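Local coordinates for protein epsin-3 (Saccharomyces cerevisiae, PDB 3ONK) that helps recruit clathrin to the Golgi network and endosomes and binds membranes enriched in phosphatidylinositol-3,5-bisphosphate, at residues L99-H103 / V116-K121. Sequence-based numbering, arbitrary orientation.
Sequences LETFH and VRTRVK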
ATOM      1  N   LEU A  99      11.012   1.781  -5.238  1.00 26.02           N
ATOM      2  CA  LEU A  99      10.232   0.949  -6.159  1.00 24.93           C
ATOM      3  C   LEU A  99      10.135   1.538  -7.552  1.00 26.91           C
ATOM      4  O   LEU A  99       9.689   0.864  -8.483  1.00 26.55           O
ATOM      5  CB  LEU A  99       8.823   0.683  -5.609  1.00 24.55           C
ATOM      6  CG  LEU A  99       8.802  -0.211  -4.367  1.00 28.04           C
ATOM      7  CD1 LEU A  99       7.362  -0.461  -3.886  1.00 24.30           C
ATOM      8  CD2 LEU A  99       9.525  -1.520  -4.659  1.00 26.46           C
ATOM      9  N   GLU A 100      10.551   2.792  -7.700  1.00 24.65           N
ATOM     10  CA  GLU A 100      10.418   3.470  -8.982  1.00 24.20           C
ATOM     11  C   GLU A 100      11.264   2.791 -10.061  1.00 29.49           C
ATOM     12  O   GLU A 100      11.041   2.992 -11.263  1.00 24.28           O
ATOM     13  CB  GLU A 100      10.800   4.947  -8.869  1.00 27.36           C
ATOM     14  CG  GLU A 100       9.804   5.819  -8.129  1.00 31.66           C
ATOM     15  CD  GLU A 100      10.251   7.281  -8.075  1.00 43.70           C
ATOM     16  OE1 GLU A 100      10.857   7.688  -7.059  1.00 42.69           O
ATOM     17  OE2 GLU A 100      10.008   8.017  -9.058  1.00 50.27           O
ATOM     18  N   THR A 101      12.230   1.982  -9.637  1.00 26.39           N
ATOM     19  CA  THR A 101      13.086   1.290 -10.603  1.00 30.75           C
ATOM     20  C   THR A 101      12.830  -0.215 -10.671  1.00 29.16           C
ATOM     21  O   THR A 101      13.567  -0.956 -11.332  1.00 28.54           O
ATOM     22  CB  THR A 101      14.589   1.561 -10.367  1.00 27.64           C
ATOM     23  OG1 THR A 101      14.898   1.488  -8.964  1.00 33.00           O
ATOM     24  CG2 THR A 101      14.959   2.931 -10.905  1.00 31.70           C
ATOM     25  N   PHE A 102      11.775  -0.653  -9.999  1.00 22.09           N
ATOM     26  CA  PHE A 102      11.450  -2.068  -9.947  1.00 21.87           C
ATOM     27  C   PHE A 102      11.152  -2.609 -11.348  1.00 24.95           C
ATOM     28  O   PHE A 102      10.196  -2.191 -12.011  1.00 21.80           O
ATOM     29  CB  PHE A 102      10.267  -2.311  -9.005  1.00 20.83           C
ATOM     30  CG  PHE A 102      10.048  -3.766  -8.674  1.00 27.17           C
ATOM     31  CD1 PHE A 102       9.135  -4.523  -9.389  1.00 23.23           C
ATOM     32  CD2 PHE A 102      10.773  -4.379  -7.658  1.00 22.02           C
ATOM     33  CE1 PHE A 102       8.938  -5.859  -9.084  1.00 31.02           C
ATOM     34  CE2 PHE A 102      10.585  -5.705  -7.356  1.00 32.87           C
ATOM     35  CZ  PHE A 102       9.663  -6.449  -8.071  1.00 35.00           C
ATOM     36  N   HIS A 103      11.984  -3.546 -11.784  1.00 23.27           N
ATOM     37  CA  HIS A 103      11.835  -4.198 -13.079  1.00 21.86           C
ATOM     38  C   HIS A 103      11.793  -5.719 -12.886  1.00 25.96           C
ATOM     39  O   HIS A 103      12.561  -6.291 -12.111  1.00 23.73           O
ATOM     40  CB  HIS A 103      12.988  -3.820 -14.013  1.00 23.56           C
ATOM     41  CG  HIS A 103      12.879  -2.439 -14.580  1.00 22.07           C
ATOM     42  ND1 HIS A 103      12.522  -2.200 -15.892  1.00 27.88           N
ATOM     43  CD2 HIS A 103      13.056  -1.222 -14.013  1.00 18.65           C
ATOM     44  CE1 HIS A 103      12.495  -0.895 -16.109  1.00 25.63           C
ATOM     45  NE2 HIS A 103      12.815  -0.280 -14.984  1.00 24.43           N
ATOM     46  N   VAL A 116       4.108  -2.177 -11.073  1.00 21.45           N
ATOM     47  CA  VAL A 116       4.628  -1.685  -9.808  1.00 23.15           C
ATOM     48  C   VAL A 116       5.099  -0.237  -9.940  1.00 24.74           C
ATOM     49  O   VAL A 116       4.778   0.604  -9.090  1.00 18.76           O
ATOM     50  CB  VAL A 116       5.784  -2.575  -9.286  1.00 26.45           C
ATOM     51  CG1 VAL A 116       6.470  -1.919  -8.093  1.00 21.37           C
ATOM     52  CG2 VAL A 116       5.271  -3.987  -8.933  1.00 22.04           C
ATOM     53  N   ARG A 117       5.844   0.051 -11.013  1.00 22.44           N
ATOM     54  CA  ARG A 117       6.431   1.385 -11.214  1.00 23.69           C
ATOM     55  C   ARG A 117       5.364   2.444 -11.435  1.00 26.81           C
ATOM     56  O   ARG A 117       5.433   3.519 -10.852  1.00 25.76           O
ATOM     57  CB  ARG A 117       7.412   1.406 -12.393  1.00 24.34           C
ATOM     58  CG  ARG A 117       8.571   0.442 -12.275  1.00 23.81           C
ATOM     59  CD  ARG A 117       9.676   0.796 -13.281  1.00 24.61           C
ATOM     60  NE  ARG A 117       9.242   0.615 -14.664  1.00 25.08           N
ATOM     61  CZ  ARG A 117       9.267  -0.554 -15.293  1.00 21.96           C
ATOM     62  NH1 ARG A 117       9.708  -1.635 -14.671  1.00 20.27           N
ATOM     63  NH2 ARG A 117       8.860  -0.644 -16.544  1.00 27.70           N
ATOM     64  N   THR A 118       4.390   2.132 -12.288  1.00 27.45           N
ATOM     65  CA  THR A 118       3.267   3.030 -12.556  1.00 29.13           C
ATOM     66  C   THR A 118       2.379   3.251 -11.323  1.00 30.81           C
ATOM     67  O   THR A 118       1.888   4.363 -11.107  1.00 29.96           O
ATOM     68  CB  THR A 118       2.410   2.550 -13.755  1.00 32.13           C
ATOM     69  OG1 THR A 118       1.710   1.351 -13.409  1.00 38.48           O
ATOM     70  CG2 THR A 118       3.293   2.272 -14.966  1.00 30.17           C
ATOM     71  N   ARG A 119       2.179   2.216 -10.507  1.00 27.77           N
ATOM     72  CA  ARG A 119       1.443   2.398  -9.251  1.00 25.19           C
ATOM     73  C   ARG A 119       2.241   3.266  -8.293  1.00 24.59           C
ATOM     74  O   ARG A 119       1.695   4.124  -7.607  1.00 26.42           O
ATOM     75  CB  ARG A 119       1.163   1.063  -8.552  1.00 25.45           C
ATOM     76  CG  ARG A 119       0.205   0.142  -9.269  1.00 27.68           C
ATOM     77  CD  ARG A 119      -1.078   0.847  -9.622  1.00 35.50           C
ATOM     78  NE  ARG A 119      -1.954   1.068  -8.471  1.00 43.59           N
ATOM     79  CZ  ARG A 119      -2.977   0.283  -8.128  1.00 33.14           C
ATOM     80  NH1 ARG A 119      -3.719   0.586  -7.070  1.00 31.06           N
ATOM     81  NH2 ARG A 119      -3.263  -0.796  -8.839  1.00 34.84           N
ATOM     82  N   VAL A 120       3.541   3.014  -8.211  1.00 27.31           N
ATOM     83  CA  VAL A 120       4.356   3.733  -7.241  1.00 26.59           C
ATOM     84  C   VAL A 120       4.496   5.203  -7.618  1.00 23.19           C
ATOM     85  O   VAL A 120       4.423   6.075  -6.761  1.00 24.95           O
ATOM     86  CB  VAL A 120       5.732   3.092  -7.036  1.00 23.43           C
ATOM     87  CG1 VAL A 120       6.733   3.683  -7.998  1.00 26.79           C
ATOM     88  CG2 VAL A 120       6.191   3.336  -5.617  1.00 26.45           C
ATOM     89  N   LYS A 121       4.676   5.477  -8.903  1.00 23.68           N
ATOM     90  CA  LYS A 121       4.680   6.860  -9.377  1.00 27.73           C
ATOM     91  C   LYS A 121       3.371   7.592  -9.052  1.00 24.39           C
ATOM     92  O   LYS A 121       3.386   8.758  -8.651  1.00 24.06           O
ATOM     93  CB  LYS A 121       4.982   6.921 -10.878  1.00 29.75           C
ATOM     94  CG  LYS A 121       6.420   6.522 -11.235  1.00 34.67           C
ATOM     95  CD  LYS A 121       6.686   6.721 -12.719  1.00 38.20           C
ATOM     96  CE  LYS A 121       7.754   5.756 -13.241  1.00 44.29           C
ATOM     97  NZ  LYS A 121       7.161   4.712 -14.147  1.00 41.54           N
TER
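Arg117 reaches from helix 113-127 to Phe102 and His103, past the 3-10 turn and loop of 99-103, and illustrates how one long side chain can fasten a helix to a neighbouring loop. Arg117 CB passes Glu100 O at 4.1 Å, and CG, set anti to the carbonyl carbon, continues toward the carbonyl oxygens of Glu100 and Phe102. Arg117 CD is flanked by these two oxygens, 3.3 Å from Glu100 O and equally near Phe102 O. Beyond it the Arg117 chain bends at chi3 (-66°), and Arg117 NH1 donates a hydrogen bond of 2.8 Å to Phe102 O. That oxygen lies close to the guanidinium plane, and the N-H points at it with an angle of 153°. One face of the Arg117 guanidinium stacks on the imidazole of His103, planes 13° from parallel: NH1 sits over the middle of the ring, NE lies nearest His103 NE2, and CZ and NH2 lie nearest His103 CE1. Replacing Arg117 with an alanine would probably deprive Phe102 O of this donor and leave the His103 ring freer to turn. The setting is the all-helical ENTH domain, where the segment after helix 93-97 packs on helix 113-127 while Leu99 and Phe102 also touch helix 64-80. Buried Val116, Val120 and Leu99 form the apolar inner packing, Val120 CG2 lying 3.7 Å from Leu99 CB. The Phe102 ring lies alongside, obliquely, with Val116 CB 3.9 Å from Phe102 CD1. At the margin, Val120 CG1 meets the aliphatic CG of Glu100, whose side chain crosses it at about a right angle. Phe102 N donates a hydrogen bond to Leu99 O, the i to i+3 bond of the 3-10 turn.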